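Local coordinates for tryptophane-5-halogenase (Microbispora sp. ATCC PTA-5024, PDB 5UAO), which catalyses the flavin-dependent chlorination of a peptide tryptophan at C5 during biosynthesis of the lanthipeptide NAI-107, at residues T74-V79 and D527-E532; F81-L86 and E521-S526; A91-H96 and F172-D177; P99-G104 and D510-D515. All coordinates share one frame; numbering follows the deposited sequence.

How the contacts relate
All four contacts gather the end of the chain, or strand 173-175, onto the region of residues 74-104. Contacts 1 and 2 share helix 76-85, and their centres are about 7 Å apart; His84 NE2 of contact 2 is 2.8 Å from Ala530 O of contact 1, a probable hydrogen bond. From contact 2, His83 NE2 reaches Tyr174 OH of contact 3 at 2.7 Å. Contacts 3 and 4, with centres about 8 Å apart, are joined by the antiparallel strands 100-102 and 173-175, where His175 N lies 2.8 Å from Thr100 O. FAD is about 7 Å from the Met176 side chain of contact 3 and about 12 Å from that of Val79 in contact 1.

Contact 1: residues T74-V79 and D527-E532; sequences TVSYMV and DSWAGE
Trp529 presses the outer rim of its indole onto Ser76 and Val79, which docks the loop between helices 517-524 and 532-538, here folded as a type I beta turn from Ser528 to Gly531, against the first turn of helix 76-85. The evidence is at the six-membered ring: Trp529 CH2 is 3.3 Å from Ser76 O, and that oxygen sits in the plane of the indole, at its edge. The carbonyl therefore faces ring hydrogens and not the pi cloud. Ser76 O has a second role, since it also accepts from Val79 N at 3.0 Å in the opening helical turn. Alongside it, Ser76 CB is 3.9 Å from Trp529 CZ3. Val79 adds the apolar part of the contact, with its CB meeting Trp529 CH2 obliquely at 3.9 Å.

One shell out, two loops position the indole. Ala530 of the same turn places its CB 3.6 Å above the ring plane, over its centre, while Met167 of another loop takes the hydrogen bond of Trp529 NE1 on its O. With chi1 at 72°, CG lies between the backbone N and the carbonyl carbon, a placement that lets the ring fold back over the following residue while its far rim reaches the helix.

Further out, Gly531 occupies the N-cap position of helix 532-538, and Ser528 OG is hydrogen-bonded to Leu522 O. The same hydroxyl oxygen accepts from Ala530 N at 3.0 Å, with an N-H...O angle of 162°, an ST turn within the beta turn.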
# COMPACT_ATOMS: atom_id res chain seq x y z
N THR A 74 -1.42 -16.43 -18.39
CA THR A 74 -1.02 -15.97 -17.07
C THR A 74 -0.31 -14.63 -17.13
O THR A 74 -0.25 -13.95 -18.17
CB THR A 74 -0.13 -17.03 -16.33
OG1 THR A 74 1.11 -17.21 -17.02
CG2 THR A 74 -0.77 -18.36 -16.37
N VAL A 75 0.23 -14.23 -15.99
CA VAL A 75 1.01 -12.99 -15.89
C VAL A 75 2.45 -13.35 -15.47
O VAL A 75 2.72 -14.48 -15.01
CB VAL A 75 0.40 -11.98 -14.87
CG1 VAL A 75 -0.98 -11.52 -15.27
CG2 VAL A 75 0.41 -12.53 -13.45
N SER A 76 3.34 -12.36 -15.54
CA SER A 76 4.75 -12.57 -15.36
C SER A 76 5.09 -13.20 -14.01
O SER A 76 5.93 -14.14 -13.91
CB SER A 76 5.52 -11.28 -15.67
OG SER A 76 5.18 -10.40 -14.65
N TYR A 77 4.38 -12.83 -12.97
CA TYR A 77 4.61 -13.40 -11.62
C TYR A 77 4.51 -14.91 -11.54
O TYR A 77 5.20 -15.61 -10.76
CB TYR A 77 3.60 -12.78 -10.66
CG TYR A 77 3.80 -13.16 -9.24
CD1 TYR A 77 4.82 -12.55 -8.52
CD2 TYR A 77 3.00 -14.11 -8.60
CE1 TYR A 77 5.05 -12.85 -7.18
CE2 TYR A 77 3.25 -14.45 -7.26
CZ TYR A 77 4.29 -13.81 -6.57
OH TYR A 77 4.61 -14.05 -5.26
N MET A 78 3.59 -15.43 -12.36
CA MET A 78 3.31 -16.85 -12.33
C MET A 78 4.53 -17.65 -12.72
O MET A 78 4.69 -18.83 -12.29
CB MET A 78 2.14 -17.20 -13.24
CG MET A 78 1.44 -18.45 -12.84
SD MET A 78 0.68 -18.36 -11.21
CE MET A 78 0.19 -20.06 -10.95
N VAL A 79 5.36 -17.10 -13.58
CA VAL A 79 6.62 -17.78 -13.92
C VAL A 79 7.54 -18.05 -12.72
O VAL A 79 8.06 -19.19 -12.56
CB VAL A 79 7.40 -16.99 -14.98
CG1 VAL A 79 8.72 -17.67 -15.32
CG2 VAL A 79 6.53 -16.85 -16.26
N ASP A 527 20.88 -10.38 -12.41
CA ASP A 527 20.31 -9.35 -13.34
C ASP A 527 18.87 -9.64 -13.88
O ASP A 527 18.29 -8.82 -14.63
CB ASP A 527 21.22 -9.22 -14.58
CG ASP A 527 22.22 -8.06 -14.49
OD1 ASP A 527 22.55 -7.59 -13.36
OD2 ASP A 527 22.72 -7.64 -15.58
N SER A 528 18.35 -10.81 -13.58
CA SER A 528 17.09 -11.25 -14.23
C SER A 528 15.89 -10.79 -13.44
O SER A 528 15.88 -10.80 -12.21
CB SER A 528 17.07 -12.75 -14.40
OG SER A 528 15.78 -13.24 -14.69
N TRP A 529 14.83 -10.41 -14.14
CA TRP A 529 13.59 -10.06 -13.47
C TRP A 529 13.02 -11.26 -12.69
O TRP A 529 12.26 -11.05 -11.77
CB TRP A 529 12.58 -9.52 -14.46
CG TRP A 529 12.01 -10.57 -15.38
CD1 TRP A 529 12.46 -10.88 -16.59
CD2 TRP A 529 10.88 -11.43 -15.13
NE1 TRP A 529 11.69 -11.86 -17.17
CE2 TRP A 529 10.73 -12.26 -16.28
CE3 TRP A 529 9.96 -11.57 -14.08
CZ2 TRP A 529 9.74 -13.27 -16.38
CZ3 TRP A 529 8.90 -12.57 -14.20
CH2 TRP A 529 8.80 -13.37 -15.36
N ALA A 530 13.42 -12.48 -13.02
CA ALA A 530 12.84 -13.69 -12.40
C ALA A 530 13.93 -14.48 -11.66
O ALA A 530 13.75 -15.69 -11.36
CB ALA A 530 12.20 -14.58 -13.48
N GLY A 531 15.07 -13.82 -11.40
CA GLY A 531 16.17 -14.45 -10.72
C GLY A 531 15.96 -14.68 -9.22
O GLY A 531 15.06 -14.14 -8.57
N GLU A 532 16.83 -15.54 -8.72
CA GLU A 532 16.87 -15.98 -7.32
C GLU A 532 16.71 -14.83 -6.36
O GLU A 532 15.92 -14.88 -5.44
CB GLU A 532 18.23 -16.65 -7.09
CG GLU A 532 18.17 -17.87 -6.21
CD GLU A 532 19.53 -18.28 -5.72
OE1 GLU A 532 20.51 -18.18 -6.50
OE2 GLU A 532 19.61 -18.69 -4.53

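Contact 2: residues F81-L86 and E521-S526; sequences FLHHYL and ELLSDS
The imidazole of His84 turns its edge to Leu523 O, which lies in the ring plane, whereas the neighbouring ring of His83 meets the Leu523 side chain obliquely. This is helix-helix packing between helix 76-85 and the last turn of helix 517-524, and the closest pair of CA atoms, His83 and Leu523, is 7.8 Å apart. At the His84 edge the shortest approach is CE1 to Leu523 O, 3.3 Å. The hydrogen bond of His84 NE2 to Ala530 O fixes the rotation of this ring from beyond the two helices.

Leu523 fills the angle between the two histidines with its two methyl groups. CD1 packs on His83, 3.7 Å from CB, and the two side chains cross at about a right angle. CD2 touches both histidines, 3.7 Å from His84 NE2 and 3.9 Å from His83 CB; the His84 and Leu523 side chains run past each other in opposite directions. Leu523 CG is anti to the carbonyl carbon (chi1 -61°), and together with the extended chi2 of 161° this carries both methyls across to helix 76-85. His83 is held at both nitrogens, NE2 by Tyr174 OH and ND1 by Ile88 O, so its ring presents a fixed surface to the leucine. Pro90 of helix 90-97 touches both His83 and Leu523.

Helix 76-85 ends here in a wider, pi-type turn. Its mark is the bond over five residues from Leu86 N to Phe81 O, 3.0 Å long.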
# COMPACT_ATOMS: atom_id res chain seq x y z
N PHE A 81 6.43 -18.01 -9.47
CA PHE A 81 5.70 -18.94 -8.63
C PHE A 81 5.90 -20.40 -9.01
O PHE A 81 6.28 -21.25 -8.18
CB PHE A 81 4.19 -18.56 -8.65
CG PHE A 81 3.36 -19.38 -7.73
CD1 PHE A 81 3.19 -19.02 -6.43
CD2 PHE A 81 2.70 -20.48 -8.21
CE1 PHE A 81 2.43 -19.83 -5.57
CE2 PHE A 81 1.96 -21.28 -7.38
CZ PHE A 81 1.80 -20.94 -6.06
N LEU A 82 5.76 -20.70 -10.29
CA LEU A 82 5.91 -22.07 -10.71
C LEU A 82 7.32 -22.57 -10.41
O LEU A 82 7.49 -23.65 -9.83
CB LEU A 82 5.57 -22.27 -12.21
CG LEU A 82 4.09 -22.03 -12.59
CD1 LEU A 82 3.95 -21.86 -14.10
CD2 LEU A 82 3.17 -23.13 -12.06
N HIS A 83 8.33 -21.82 -10.85
CA HIS A 83 9.64 -22.35 -10.81
C HIS A 83 10.33 -22.19 -9.42
O HIS A 83 11.07 -23.10 -9.00
CB HIS A 83 10.49 -21.83 -11.94
CG HIS A 83 9.95 -22.14 -13.32
ND1 HIS A 83 9.61 -23.41 -13.73
CD2 HIS A 83 9.62 -21.30 -14.34
CE1 HIS A 83 9.10 -23.35 -14.96
NE2 HIS A 83 9.13 -22.08 -15.36
N HIS A 84 10.13 -21.06 -8.76
CA HIS A 84 10.80 -20.78 -7.51
C HIS A 84 9.97 -21.34 -6.36
O HIS A 84 10.46 -22.17 -5.62
CB HIS A 84 11.10 -19.32 -7.30
CG HIS A 84 12.22 -18.79 -8.14
ND1 HIS A 84 13.50 -19.29 -8.06
CD2 HIS A 84 12.25 -17.81 -9.08
CE1 HIS A 84 14.28 -18.64 -8.91
NE2 HIS A 84 13.55 -17.73 -9.53
N TYR A 85 8.71 -20.97 -6.25
CA TYR A 85 7.94 -21.34 -5.09
C TYR A 85 7.64 -22.81 -5.11
O TYR A 85 7.77 -23.49 -4.06
CB TYR A 85 6.64 -20.57 -5.05
CG TYR A 85 5.95 -20.55 -3.71
CD1 TYR A 85 6.37 -19.67 -2.71
CD2 TYR A 85 4.81 -21.30 -3.50
CE1 TYR A 85 5.69 -19.58 -1.50
CE2 TYR A 85 4.13 -21.24 -2.31
CZ TYR A 85 4.59 -20.41 -1.31
OH TYR A 85 3.92 -20.38 -0.14
N LEU A 86 7.24 -23.33 -6.27
CA LEU A 86 6.91 -24.76 -6.32
C LEU A 86 8.12 -25.62 -6.78
O LEU A 86 7.99 -26.86 -6.82
CB LEU A 86 5.70 -25.06 -7.20
CG LEU A 86 4.33 -24.40 -6.88
CD1 LEU A 86 3.35 -24.98 -7.87
CD2 LEU A 86 3.84 -24.67 -5.48
N GLU A 521 19.51 -19.34 -16.81
CA GLU A 521 19.97 -17.94 -16.56
C GLU A 521 18.80 -17.03 -16.16
O GLU A 521 18.96 -16.13 -15.34
CB GLU A 521 20.75 -17.38 -17.76
CG GLU A 521 19.89 -16.94 -18.92
CD GLU A 521 20.69 -16.35 -20.08
OE1 GLU A 521 21.93 -16.48 -20.06
OE2 GLU A 521 20.06 -15.79 -21.03
N LEU A 522 17.62 -17.31 -16.71
CA LEU A 522 16.37 -16.56 -16.35
C LEU A 522 16.08 -16.69 -14.86
O LEU A 522 15.78 -15.70 -14.17
CB LEU A 522 15.18 -17.11 -17.16
CG LEU A 522 13.81 -16.55 -16.77
CD1 LEU A 522 13.69 -15.08 -17.03
CD2 LEU A 522 12.73 -17.34 -17.50
N LEU A 523 16.23 -17.89 -14.34
CA LEU A 523 15.91 -18.14 -12.93
C LEU A 523 17.05 -17.92 -11.91
O LEU A 523 16.79 -17.70 -10.75
CB LEU A 523 15.29 -19.52 -12.79
CG LEU A 523 13.98 -19.63 -13.60
CD1 LEU A 523 13.63 -21.10 -13.83
CD2 LEU A 523 12.83 -18.94 -12.94
N SER A 524 18.29 -17.92 -12.36
CA SER A 524 19.39 -17.77 -11.41
C SER A 524 20.06 -16.41 -11.48
O SER A 524 20.47 -15.90 -10.45
CB SER A 524 20.43 -18.84 -11.66
OG SER A 524 20.96 -18.71 -12.97
N ASP A 525 20.15 -15.82 -12.67
CA ASP A 525 20.97 -14.62 -12.85
C ASP A 525 20.51 -13.44 -11.98
O ASP A 525 19.30 -13.09 -11.91
CB ASP A 525 21.00 -14.25 -14.33
CG ASP A 525 22.18 -13.40 -14.72
OD1 ASP A 525 22.35 -12.27 -14.18
OD2 ASP A 525 22.93 -13.86 -15.61
N SER A 526 21.47 -12.79 -11.31
CA SER A 526 21.14 -11.69 -10.39
C SER A 526 20.55 -10.52 -11.11
O SER A 526 19.81 -9.77 -10.51
CB SER A 526 22.36 -11.22 -9.53
OG SER A 526 23.54 -11.15 -10.32

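Contact 3: residues A91-H96 and F172-D177; sequences AEFYQH and FAYHMD
Helix 90-97 lies beside strand 173-175 at a spacing set by large side chains: Phe93 and Tyr94 meet Tyr174 and Met176, and the nearest CA atoms, those of Tyr94 and Met176, are 9.9 Å apart. Tyr174 is central. Over one face of its ring comes Phe93 CE2, 3.5 Å from Tyr174 CE2, with the two ring planes inclined at 32°. Tyr94 instead arrives at the edge of Tyr174, its OH 3.6 Å from Tyr174 CE1 and its plane almost perpendicular at 82°.

The two phenols are also bridged by water. One molecule lies 2.6 Å from Tyr94 OH and 2.7 Å from Tyr174 OH, and it sits in the plane of the Tyr174 ring. Each hydroxyl has a protein partner as well, Trp101 NE1 for Tyr94 and His83 NE2 for Tyr174, so the buried oxygens are satisfied. These bonds hold the phenol ends in place, while the neighbouring rings limit rotation.

Met176 meets Phe93 at the next ring atom, CZ. Its chain bends at the thioether (chi3 -67°), and SD lies in the plane of the phenyl ring, 3.7 Å from Phe93 CZ. Phe93, Tyr94 and Tyr174 thus form an aromatic cluster, with Met176 as the Met-aromatic partner at the Phe93 edge, joining a helix to a two-stranded antiparallel sheet near the FAD site.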
# COMPACT_ATOMS: atom_id res chain seq x y z
N ALA A 91 13.13 -27.25 -17.64
CA ALA A 91 13.28 -28.09 -18.82
C ALA A 91 12.14 -29.12 -18.85
O ALA A 91 11.48 -29.34 -19.88
CB ALA A 91 14.67 -28.77 -18.84
N GLU A 92 11.87 -29.71 -17.71
CA GLU A 92 10.77 -30.66 -17.58
C GLU A 92 9.40 -30.03 -17.85
O GLU A 92 8.54 -30.63 -18.48
CB GLU A 92 10.76 -31.26 -16.17
CG GLU A 92 9.83 -32.47 -16.03
CD GLU A 92 9.88 -33.10 -14.64
OE1 GLU A 92 9.51 -32.42 -13.63
OE2 GLU A 92 10.26 -34.30 -14.57
N PHE A 93 9.20 -28.86 -17.31
CA PHE A 93 7.96 -28.09 -17.56
C PHE A 93 7.79 -27.84 -19.05
O PHE A 93 6.69 -28.09 -19.64
CB PHE A 93 7.98 -26.78 -16.79
CG PHE A 93 6.76 -25.93 -16.98
CD1 PHE A 93 5.62 -26.20 -16.28
CD2 PHE A 93 6.78 -24.83 -17.85
CE1 PHE A 93 4.49 -25.41 -16.43
CE2 PHE A 93 5.66 -24.06 -18.00
CZ PHE A 93 4.52 -24.36 -17.29
N TYR A 94 8.86 -27.43 -19.70
CA TYR A 94 8.76 -27.17 -21.12
C TYR A 94 8.47 -28.43 -21.92
O TYR A 94 7.71 -28.45 -22.92
CB TYR A 94 10.00 -26.46 -21.68
CG TYR A 94 9.94 -24.94 -21.63
CD1 TYR A 94 9.86 -24.27 -20.44
CD2 TYR A 94 10.04 -24.19 -22.77
CE1 TYR A 94 9.84 -22.91 -20.38
CE2 TYR A 94 10.03 -22.80 -22.72
CZ TYR A 94 9.90 -22.18 -21.54
OH TYR A 94 9.91 -20.81 -21.51
N GLN A 95 9.05 -29.51 -21.47
CA GLN A 95 8.88 -30.76 -22.14
C GLN A 95 7.44 -31.28 -21.99
O GLN A 95 6.86 -31.78 -22.92
CB GLN A 95 9.89 -31.77 -21.54
CG GLN A 95 9.84 -33.16 -22.11
CD GLN A 95 10.08 -33.15 -23.60
OE1 GLN A 95 10.76 -32.25 -24.13
NE2 GLN A 95 9.53 -34.14 -24.30
N HIS A 96 6.88 -31.20 -20.80
CA HIS A 96 5.58 -31.77 -20.54
C HIS A 96 4.47 -30.80 -20.84
O HIS A 96 3.38 -31.22 -21.24
CB HIS A 96 5.47 -32.16 -19.09
CG HIS A 96 6.09 -33.46 -18.77
ND1 HIS A 96 7.45 -33.68 -18.83
CD2 HIS A 96 5.55 -34.63 -18.37
CE1 HIS A 96 7.72 -34.92 -18.48
NE2 HIS A 96 6.58 -35.53 -18.21
N PHE A 172 7.69 -11.51 -18.77
CA PHE A 172 6.79 -12.21 -19.72
C PHE A 172 6.12 -13.35 -18.98
O PHE A 172 6.54 -13.76 -17.87
CB PHE A 172 7.57 -12.73 -20.97
CG PHE A 172 8.48 -13.93 -20.63
CD1 PHE A 172 9.77 -13.73 -20.11
CD2 PHE A 172 7.99 -15.22 -20.74
CE1 PHE A 172 10.55 -14.82 -19.72
CE2 PHE A 172 8.77 -16.33 -20.39
CZ PHE A 172 10.07 -16.12 -19.89
N ALA A 173 5.10 -13.93 -19.61
CA ALA A 173 4.29 -14.96 -18.99
C ALA A 173 4.10 -16.11 -19.95
O ALA A 173 4.68 -16.13 -21.06
CB ALA A 173 2.96 -14.40 -18.57
N TYR A 174 3.40 -17.13 -19.47
CA TYR A 174 3.15 -18.29 -20.27
C TYR A 174 1.71 -18.34 -20.75
O TYR A 174 0.75 -17.93 -20.05
CB TYR A 174 3.36 -19.55 -19.46
CG TYR A 174 4.80 -19.82 -18.97
CD1 TYR A 174 5.89 -19.67 -19.81
CD2 TYR A 174 5.02 -20.34 -17.69
CE1 TYR A 174 7.17 -19.93 -19.35
CE2 TYR A 174 6.32 -20.67 -17.25
CZ TYR A 174 7.39 -20.44 -18.09
OH TYR A 174 8.68 -20.77 -17.66
N HIS A 175 1.55 -18.97 -21.88
CA HIS A 175 0.26 -19.61 -22.24
C HIS A 175 0.47 -21.13 -22.14
O HIS A 175 1.50 -21.69 -22.62
CB HIS A 175 -0.15 -19.30 -23.68
CG HIS A 175 -0.27 -17.87 -24.04
ND1 HIS A 175 0.49 -17.30 -25.04
CD2 HIS A 175 -1.13 -16.90 -23.64
CE1 HIS A 175 0.16 -16.03 -25.18
NE2 HIS A 175 -0.85 -15.77 -24.37
N MET A 176 -0.49 -21.81 -21.50
CA MET A 176 -0.38 -23.24 -21.14
C MET A 176 -1.68 -23.98 -21.44
O MET A 176 -2.76 -23.64 -20.91
CB MET A 176 -0.05 -23.40 -19.65
CG MET A 176 1.19 -22.66 -19.21
SD MET A 176 1.33 -22.54 -17.42
CE MET A 176 -0.04 -21.46 -17.06
N ASP A 177 -1.59 -24.98 -22.31
CA ASP A 177 -2.66 -25.91 -22.53
C ASP A 177 -3.12 -26.51 -21.24
O ASP A 177 -2.34 -27.10 -20.50
CB ASP A 177 -2.20 -27.02 -23.47
CG ASP A 177 -3.28 -28.01 -23.75
OD1 ASP A 177 -4.05 -27.69 -24.66
OD2 ASP A 177 -3.36 -29.09 -23.08
O HOH W 1 10.58 -19.69 -19.30

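Contact 4: residues P99-G104 and D510-D515; sequences PTWKLG and DAYAAD
An edge-to-face aromatic pair, Trp101 on Tyr512, joins the short strand 100-102 to helix 505-514. The six-membered ring of the indole supplies the edge and the phenol supplies the face. Their planes are inclined at 77°, and the ring centroids lie 5.0 Å apart, values consistent with a T-shaped (edge-to-face) pair. The position of Trp101 CZ2 is the further evidence: it stands 3.7 Å above the Tyr512 plane, over the ring centre, and the hydrogen on that carbon would point obliquely toward the face. Next to it, Trp101 CH2 is 3.6 Å from Tyr512 CE1, on one flank of the phenol. The approach is thus made by two adjacent carbons of the benzo edge, while Tyr512 CG lies in the plane of the indole.

The Trp101 side chain leaves the strand with CG anti to the carbonyl carbon (chi1 -67°), and chi2 of -20° then turns the benzo edge to the helix. The pyrrole nitrogen points elsewhere: NE1 is hydrogen-bonded to Tyr94 OH, and this off-axis bond restrains rotation of the indole. At the other partner, the bond between Tyr512 OH and Ser165 OG holds the end of the phenol.

Around the pair, Met167 touches both rings, and Ala508 and Leu509, one turn earlier on the helix, pack on the indole. Phe172, from the segment leading into the partner strand, meets Trp101 as well. The result is a buried T-shaped (edge-to-face) pair joining a two-stranded antiparallel sheet to a helix from the C-terminal part of the chain.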
# COMPACT_ATOMS: atom_id res chain seq x y z
N PRO A 99 4.75 -24.78 -23.21
CA PRO A 99 4.18 -23.45 -23.12
C PRO A 99 4.58 -22.62 -24.31
O PRO A 99 5.60 -22.91 -24.98
CB PRO A 99 4.87 -22.87 -21.90
CG PRO A 99 6.25 -23.54 -21.95
CD PRO A 99 5.88 -24.94 -22.29
N THR A 100 3.76 -21.60 -24.59
CA THR A 100 4.15 -20.46 -25.38
C THR A 100 4.27 -19.19 -24.53
O THR A 100 4.00 -19.19 -23.30
CB THR A 100 3.16 -20.18 -26.51
OG1 THR A 100 1.90 -20.01 -25.92
CG2 THR A 100 3.10 -21.35 -27.43
N TRP A 101 4.69 -18.12 -25.17
CA TRP A 101 5.09 -16.95 -24.49
C TRP A 101 4.10 -15.84 -24.71
O TRP A 101 3.61 -15.63 -25.83
CB TRP A 101 6.49 -16.46 -24.89
CG TRP A 101 7.61 -17.37 -24.49
CD1 TRP A 101 7.62 -18.34 -23.53
CD2 TRP A 101 8.88 -17.41 -25.12
NE1 TRP A 101 8.88 -19.00 -23.52
CE2 TRP A 101 9.65 -18.44 -24.50
CE3 TRP A 101 9.44 -16.68 -26.16
CZ2 TRP A 101 10.98 -18.71 -24.87
CZ3 TRP A 101 10.76 -16.95 -26.52
CH2 TRP A 101 11.51 -17.96 -25.87
N LYS A 102 3.89 -15.11 -23.64
CA LYS A 102 2.95 -13.94 -23.63
C LYS A 102 3.72 -12.68 -23.19
O LYS A 102 4.19 -12.59 -22.06
CB LYS A 102 1.80 -14.24 -22.72
CG LYS A 102 0.78 -13.13 -22.63
CD LYS A 102 -0.12 -13.32 -21.42
CE LYS A 102 -1.10 -12.18 -21.29
NZ LYS A 102 -1.83 -12.30 -20.01
N LEU A 103 3.96 -11.77 -24.13
CA LEU A 103 4.67 -10.54 -23.93
C LEU A 103 3.69 -9.45 -23.49
O LEU A 103 4.07 -8.36 -22.99
CB LEU A 103 5.32 -10.08 -25.25
CG LEU A 103 6.41 -10.98 -25.83
CD1 LEU A 103 7.09 -10.37 -27.02
CD2 LEU A 103 7.42 -11.24 -24.75
N GLY A 104 2.42 -9.78 -23.67
CA GLY A 104 1.33 -8.89 -23.28
C GLY A 104 0.02 -9.29 -23.92
O GLY A 104 -0.19 -10.44 -24.31
N ASP A 510 12.17 -23.41 -29.75
CA ASP A 510 13.09 -24.50 -30.12
C ASP A 510 14.50 -24.33 -29.54
O ASP A 510 15.06 -25.33 -29.10
CB ASP A 510 13.17 -24.66 -31.63
CG ASP A 510 11.86 -25.19 -32.23
OD1 ASP A 510 10.99 -25.76 -31.51
OD2 ASP A 510 11.71 -24.99 -33.45
N ALA A 511 15.00 -23.09 -29.47
CA ALA A 511 16.25 -22.77 -28.76
C ALA A 511 16.16 -23.06 -27.29
O ALA A 511 17.06 -23.68 -26.75
CB ALA A 511 16.62 -21.33 -28.99
N TYR A 512 15.09 -22.64 -26.61
CA TYR A 512 14.95 -22.95 -25.21
C TYR A 512 14.84 -24.45 -24.88
O TYR A 512 15.34 -24.90 -23.82
CB TYR A 512 13.82 -22.14 -24.50
CG TYR A 512 14.18 -20.74 -24.05
CD1 TYR A 512 14.52 -19.78 -24.96
CD2 TYR A 512 14.12 -20.38 -22.71
CE1 TYR A 512 14.80 -18.48 -24.58
CE2 TYR A 512 14.41 -19.12 -22.29
CZ TYR A 512 14.75 -18.15 -23.24
OH TYR A 512 15.09 -16.89 -22.90
N ALA A 513 14.21 -25.24 -25.77
CA ALA A 513 14.10 -26.69 -25.59
C ALA A 513 15.43 -27.36 -25.79
O ALA A 513 15.71 -28.35 -25.15
CB ALA A 513 13.08 -27.30 -26.55
N ALA A 514 16.21 -26.84 -26.72
CA ALA A 514 17.53 -27.35 -27.06
C ALA A 514 18.63 -27.00 -26.00
O ALA A 514 19.60 -27.73 -25.85
CB ALA A 514 17.94 -26.79 -28.41
N ASP A 515 18.50 -25.87 -25.31
CA ASP A 515 19.50 -25.42 -24.38
C ASP A 515 18.86 -25.00 -23.05
O ASP A 515 18.43 -23.82 -22.89
CB ASP A 515 20.25 -24.27 -24.99
CG ASP A 515 21.36 -23.77 -24.09
OD1 ASP A 515 21.56 -24.39 -23.01
OD2 ASP A 515 22.00 -22.76 -24.46